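Local coordinates for austinoid biosynthesis clusters protein H (Emericella nidulans FGSC A4, PDB 5X9K), which takes part in the biosynthesis of the fungal meroterpenoids austinol and dehydroaustinol, acting as a homodimeric member of the Trt14 isomerase family, at residues E46-L49 with S50-P54; E74-K77 with A78-G82. All coordinates share one frame; numbering follows the deposited sequence.

This chain, the C-terminal part of the protein, combines a curled mixed sheet with helices, consistent with the cone-shaped fold of NTF2-like proteins. After helix 26-38, the chain reaches contact 1, where the turn after helix 46-49 leads into strand 52-53. Strands 56-61 and 70-72 follow before contact 2, which lies wholly within helix 73-86. Each is a local contact that closes no long loop, and the two stand in series, neither nesting nor crossing. Their centres are about 11 Å apart, yet they meet directly: Glu-46 OE2 forms a 2.9 Å salt bridge with Lys-77 NZ, while Val-48, Leu-49 and Met-52 pack against Phe-80 or Lys-77, tying the short helix to the longer one.

Contact 1 of 2, residues E46-L49 with S50-P54; sequences ESVL and SFMSP
A type I beta turn from Leu-49 to Met-52 ends the short helix 46-49 and hands the chain to strand 52-53. Its closing bond runs from Met-52 N to Leu-49 O, 3.1 Å and nearly straight at 162°, although the donor stands above the carbonyl plane. Just before it, the helical pattern tightens: Ser-50 N still reaches four residues back to Glu-46 O at 2.8 Å, whereas Phe-51 N reaches three back to Val-48 O at 3.0 Å. The exit thus illustrates how a helix can pass into a turn by shortening the span of its backbone hydrogen bonds from four residues to three.

With chi1 at 76°, the hydroxyl of Ser-50 lies between its own backbone N and carbonyl carbon and turns back over the last turn, where OG donates to Ser-47 O at 2.9 Å from above the carbonyl plane. That oxygen also lies at the edge of the Phe-51 ring, near its plane and 3.6 Å from CD1, so the hydroxyl and an aromatic C-H converge on one carbonyl.

On the inward face, Val-48 and Met-52 run alongside each other in the same direction. The thioether chain is extended beyond CG and brings CE within 3.4 Å of Val-48 CG1, tighter than an ordinary carbon-carbon contact; Leu-49 CD2 lies more loosely, 4.4 Å from Met-52 SD. Phe-36 of helix 26-38 borders Val-48 and Met-52, and Phe-144 of strand 141-148 also touches the methionine. Backbone hydrogen bonds link Phe-51, within the turn, and Ser-53, just beyond it, to Val-141.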
# COMPACT_ATOMS: atom_id res chain seq x y z
N GLU A 46 -22.15 -10.48 0.18
CA GLU A 46 -22.44 -10.36 1.61
C GLU A 46 -21.39 -11.00 2.50
O GLU A 46 -21.24 -10.60 3.66
CB GLU A 46 -23.80 -10.98 1.90
CG GLU A 46 -24.95 -10.38 1.12
CD GLU A 46 -25.28 -8.97 1.56
OE1 GLU A 46 -24.77 -8.52 2.61
OE2 GLU A 46 -26.05 -8.30 0.83
N SER A 47 -20.67 -12.02 2.02
CA SER A 47 -19.73 -12.70 2.90
C SER A 47 -18.60 -11.77 3.32
O SER A 47 -18.13 -11.84 4.47
CB SER A 47 -19.18 -13.95 2.22
OG SER A 47 -20.14 -14.99 2.27
N VAL A 48 -18.15 -10.90 2.42
CA VAL A 48 -17.17 -9.88 2.77
C VAL A 48 -17.77 -8.88 3.75
O VAL A 48 -17.19 -8.57 4.80
CB VAL A 48 -16.64 -9.16 1.51
CG1 VAL A 48 -15.69 -8.08 1.91
CG2 VAL A 48 -15.95 -10.14 0.58
N LEU A 49 -18.96 -8.37 3.43
CA LEU A 49 -19.59 -7.38 4.30
C LEU A 49 -19.86 -7.94 5.68
O LEU A 49 -19.87 -7.19 6.66
CB LEU A 49 -20.91 -6.90 3.68
CG LEU A 49 -20.84 -6.05 2.41
CD1 LEU A 49 -22.25 -5.94 1.84
CD2 LEU A 49 -20.26 -4.68 2.71
N SER A 50 -20.10 -9.25 5.79
CA SER A 50 -20.43 -9.82 7.09
C SER A 50 -19.22 -9.88 8.03
O SER A 50 -19.39 -10.12 9.23
CB SER A 50 -21.02 -11.22 6.92
OG SER A 50 -20.01 -12.16 6.62
N PHE A 51 -18.01 -9.67 7.51
CA PHE A 51 -16.82 -9.62 8.33
C PHE A 51 -16.41 -8.19 8.70
O PHE A 51 -15.37 -8.00 9.33
CB PHE A 51 -15.66 -10.33 7.62
CG PHE A 51 -15.50 -11.77 8.01
CD1 PHE A 51 -16.25 -12.76 7.38
CD2 PHE A 51 -14.59 -12.14 8.99
CE1 PHE A 51 -16.10 -14.10 7.74
CE2 PHE A 51 -14.43 -13.48 9.35
CZ PHE A 51 -15.19 -14.46 8.72
N MET A 52 -17.20 -7.19 8.33
CA MET A 52 -16.95 -5.80 8.67
C MET A 52 -17.94 -5.36 9.74
O MET A 52 -19.15 -5.61 9.62
CB MET A 52 -17.06 -4.91 7.43
CG MET A 52 -16.09 -5.32 6.34
SD MET A 52 -16.43 -4.43 4.83
CE MET A 52 -15.30 -5.14 3.67
N SER A 53 -17.44 -4.73 10.81
CA SER A 53 -18.33 -4.20 11.82
C SER A 53 -19.17 -3.06 11.23
O SER A 53 -18.80 -2.46 10.22
CB SER A 53 -17.54 -3.74 13.05
OG SER A 53 -16.73 -2.61 12.80
N PRO A 54 -20.34 -2.78 11.82
CA PRO A 54 -21.18 -1.70 11.26
C PRO A 54 -20.46 -0.36 11.13
O PRO A 54 -20.71 0.38 10.17
CB PRO A 54 -22.34 -1.61 12.27
CG PRO A 54 -22.41 -2.98 12.92
CD PRO A 54 -20.99 -3.49 12.95

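Contact 2 of 2, residues E74-K77 with A78-G82; sequences EESK and ADFQG
Glu-75 meets Ala-78 through water. Its carbonyl O accepts a hydrogen bond from the water at 3.1 Å, and the same water accepts one from Ala-78 N at 2.8 Å. The bridge stands at a kink in helix 73-86, where the amides of Ala-78 and Asp-79 lack the usual bond to the turn before. The carboxylate of Glu-75 leads elsewhere, with OE1 hydrogen-bonded to Thr-72 N.

A second feature of the kink lies at Ser-76. Its carbonyl O takes Asp-79 N, only three residues on, at 2.9 Å; the bond is bent to 130°, and the donor stands above the carbonyl plane. The same oxygen lies 3.3 Å from Phe-80 CD2, approaching the ring obliquely. The serine hydroxyl, hydrogen-bonded to Lys-73 O, also touches the aromatic side chain, with OG 3.5 Å from CE2. The ring also packs against Val-48 and Leu-49 of helix 46-49.

At Lys-77 the regular alpha-helical pattern returns. Gln-81 N donates to Lys-77 O at 2.9 Å, now in the carbonyl plane and straighter at 155°. The two long side chains cross at a slant. Lysine CG lies anti to the backbone N (chi1 -175°), and the rest of its chain runs extended, so its methylenes pass the glutamine amide, with NE2 3.8 Å from CG, while NZ continues to Glu-46.

The chemistry implies that a helix may bend without leaving its backbone wholly unsupported: one water replaces a direct bond between Glu-75 and Ala-78, a bent three-residue bond serves Asp-79, and the ordinary four-residue spacing resumes at Gln-81.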
# COMPACT_ATOMS: atom_id res chain seq x y z
N GLU A 74 -21.71 0.93 4.30
CA GLU A 74 -22.86 1.08 3.41
C GLU A 74 -22.44 1.56 2.03
O GLU A 74 -22.93 1.05 1.01
CB GLU A 74 -23.87 2.06 4.02
CG GLU A 74 -25.23 2.08 3.34
CD GLU A 74 -26.24 2.92 4.11
OE1 GLU A 74 -26.51 4.07 3.69
OE2 GLU A 74 -26.75 2.43 5.15
N GLU A 75 -21.53 2.53 1.97
CA GLU A 75 -21.03 3.02 0.69
C GLU A 75 -20.24 1.96 -0.07
O GLU A 75 -20.23 1.95 -1.30
CB GLU A 75 -20.17 4.27 0.90
CG GLU A 75 -20.96 5.55 1.11
CD GLU A 75 -20.07 6.70 1.54
OE1 GLU A 75 -19.07 6.43 2.24
OE2 GLU A 75 -20.36 7.86 1.19
N SER A 76 -19.57 1.05 0.64
CA SER A 76 -18.71 0.12 -0.07
C SER A 76 -19.47 -1.05 -0.69
O SER A 76 -18.88 -1.80 -1.48
CB SER A 76 -17.63 -0.42 0.86
OG SER A 76 -18.18 -1.27 1.84
N LYS A 77 -20.75 -1.24 -0.36
CA LYS A 77 -21.47 -2.40 -0.87
C LYS A 77 -21.52 -2.42 -2.39
O LYS A 77 -21.49 -3.50 -3.00
CB LYS A 77 -22.89 -2.45 -0.29
CG LYS A 77 -23.66 -3.71 -0.69
CD LYS A 77 -24.83 -3.99 0.23
CE LYS A 77 -25.43 -5.34 -0.09
NZ LYS A 77 -26.77 -5.51 0.52
N ALA A 78 -21.59 -1.25 -3.02
CA ALA A 78 -21.56 -1.19 -4.48
C ALA A 78 -20.30 -1.83 -5.05
O ALA A 78 -20.34 -2.46 -6.11
CB ALA A 78 -21.68 0.26 -4.95
N ASP A 79 -19.16 -1.67 -4.35
CA ASP A 79 -17.90 -2.25 -4.82
C ASP A 79 -17.98 -3.77 -4.87
O ASP A 79 -17.54 -4.40 -5.83
CB ASP A 79 -16.74 -1.81 -3.93
CG ASP A 79 -16.39 -0.32 -4.09
OD1 ASP A 79 -16.47 0.19 -5.23
OD2 ASP A 79 -16.01 0.32 -3.09
N PHE A 80 -18.54 -4.39 -3.82
CA PHE A 80 -18.65 -5.84 -3.83
C PHE A 80 -19.74 -6.31 -4.79
O PHE A 80 -19.65 -7.42 -5.34
CB PHE A 80 -18.89 -6.34 -2.40
CG PHE A 80 -17.90 -5.77 -1.42
CD1 PHE A 80 -16.56 -6.12 -1.49
CD2 PHE A 80 -18.30 -4.87 -0.44
CE1 PHE A 80 -15.64 -5.59 -0.60
CE2 PHE A 80 -17.39 -4.34 0.45
CZ PHE A 80 -16.06 -4.70 0.37
N GLN A 81 -20.75 -5.47 -5.04
CA GLN A 81 -21.72 -5.80 -6.07
C GLN A 81 -21.04 -5.87 -7.43
O GLN A 81 -21.35 -6.75 -8.24
CB GLN A 81 -22.85 -4.77 -6.08
CG GLN A 81 -23.72 -4.84 -4.84
CD GLN A 81 -24.79 -3.77 -4.79
OE1 GLN A 81 -24.77 -2.81 -5.57
NE2 GLN A 81 -25.74 -3.93 -3.87
N GLY A 82 -20.09 -4.97 -7.69
CA GLY A 82 -19.38 -4.99 -8.96
C GLY A 82 -18.49 -6.21 -9.12
O GLY A 82 -18.42 -6.79 -10.20
O HOH W 1 -23.05 0.98 -2.13